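Local coordinates for protein aromatic amino acid exporter YddG (Starkeya novella, PDB 5I20) that exports a broad range of amino acids, among them threonine, methionine, lysine and glutamate, across the bacterial inner membrane using a large central substrate-binding cavity, at residues A130-L135 with A246-S251. Sequence-based numbering, arbitrary orientation.
Sequences AGTVVL and AAPVLS
Leu135 reaches across to the backbone of Pro248 and Val249 with a single methyl group. Its CG lies anti to the backbone N (chi1 -165°), which carries the branch straight off helix 119-136, and CD2 ends 3.3 Å from Pro248 O and 3.8 Å from Val249 CA. Leu135 CD2 also meets Pro248 CB at 4.1 Å and Val249 CG2 at 4.3 Å, so it lies against both side chains. One turn earlier, Thr132 flanks the neighbouring CG corner of the proline ring: OG1 and CG2 both lie by Pro248 CG, at 3.9 and 4.1 Å. With chi1 at -56°, OG1 stands beside its own backbone N, and the hydroxyl is hydrogen-bonded to Gly128 O within its own helix; its contact with the ring is van der Waals packing. Pro248 O, brushed by the leucine methyl, is likewise satisfied, accepting a bond from Thr252 OG1. The segments cross at 38° with axes 9.3 Å apart, a buried contact joining transmembrane helices from the two EamA regions of this DMT transporter. Helix 265-282 adjoins both, Leu267 touching Leu135 and Cys271 touching Val249, while Tyr99 packs on Pro248 and helix 3-17 borders helix 246-258 through Ala247 and Leu250.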
# COMPACT_ATOMS: atom_id res chain seq x y z
N ALA A 130 3.36 8.74 -14.00
CA ALA A 130 2.83 9.80 -14.85
C ALA A 130 1.30 9.84 -14.79
O ALA A 130 0.70 10.92 -14.74
CB ALA A 130 3.30 9.62 -16.28
N GLY A 131 0.68 8.67 -14.81
CA GLY A 131 -0.77 8.57 -14.75
C GLY A 131 -1.30 9.02 -13.40
O GLY A 131 -2.34 9.66 -13.32
N THR A 132 -0.55 8.70 -12.35
CA THR A 132 -0.92 9.08 -10.99
C THR A 132 -0.86 10.59 -10.82
O THR A 132 -1.73 11.18 -10.17
CB THR A 132 -0.01 8.38 -9.96
OG1 THR A 132 -0.07 6.97 -10.16
CG2 THR A 132 -0.45 8.70 -8.54
N VAL A 133 0.16 11.22 -11.40
CA VAL A 133 0.31 12.67 -11.36
C VAL A 133 -0.87 13.38 -12.04
O VAL A 133 -1.42 14.34 -11.50
CB VAL A 133 1.63 13.12 -12.03
CG1 VAL A 133 1.65 14.63 -12.23
CG2 VAL A 133 2.82 12.68 -11.20
N VAL A 134 -1.24 12.90 -13.22
CA VAL A 134 -2.38 13.46 -13.94
C VAL A 134 -3.66 13.30 -13.14
O VAL A 134 -4.48 14.22 -13.06
CB VAL A 134 -2.57 12.79 -15.32
CG1 VAL A 134 -3.85 13.28 -15.99
CG2 VAL A 134 -1.38 13.07 -16.21
N LEU A 135 -3.83 12.13 -12.54
CA LEU A 135 -5.05 11.79 -11.83
C LEU A 135 -5.22 12.63 -10.56
O LEU A 135 -6.23 13.31 -10.39
CB LEU A 135 -5.06 10.30 -11.49
CG LEU A 135 -6.38 9.68 -11.05
CD1 LEU A 135 -7.48 9.99 -12.05
CD2 LEU A 135 -6.21 8.17 -10.90
N ALA A 246 -1.65 0.82 -10.54
CA ALA A 246 -3.02 0.56 -10.96
C ALA A 246 -3.99 0.97 -9.85
O ALA A 246 -5.15 1.28 -10.12
CB ALA A 246 -3.22 -0.90 -11.32
N ALA A 247 -3.51 0.99 -8.61
CA ALA A 247 -4.36 1.29 -7.46
C ALA A 247 -5.03 2.67 -7.53
O ALA A 247 -6.23 2.77 -7.28
CB ALA A 247 -3.57 1.14 -6.16
N PRO A 248 -4.27 3.74 -7.86
CA PRO A 248 -4.97 5.03 -7.97
C PRO A 248 -6.02 5.07 -9.07
O PRO A 248 -7.08 5.67 -8.90
CB PRO A 248 -3.84 6.02 -8.28
CG PRO A 248 -2.62 5.37 -7.71
CD PRO A 248 -2.81 3.91 -7.96
N VAL A 249 -5.73 4.42 -10.20
CA VAL A 249 -6.67 4.38 -11.32
C VAL A 249 -7.90 3.56 -10.99
O VAL A 249 -9.03 3.99 -11.22
CB VAL A 249 -6.01 3.81 -12.59
CG1 VAL A 249 -7.04 3.65 -13.70
CG2 VAL A 249 -4.87 4.71 -13.04
N LEU A 250 -7.68 2.36 -10.45
CA LEU A 250 -8.78 1.49 -10.07
C LEU A 250 -9.61 2.14 -8.96
O LEU A 250 -10.83 2.00 -8.93
CB LEU A 250 -8.26 0.13 -9.62
CG LEU A 250 -7.73 -0.78 -10.73
CD1 LEU A 250 -7.06 -2.02 -10.16
CD2 LEU A 250 -8.86 -1.17 -11.68
N SER A 251 -8.94 2.86 -8.07
CA SER A 251 -9.62 3.56 -6.98
C SER A 251 -10.61 4.58 -7.52
O SER A 251 -11.76 4.64 -7.09
CB SER A 251 -8.60 4.25 -6.06
OG SER A 251 -9.23 4.87 -4.96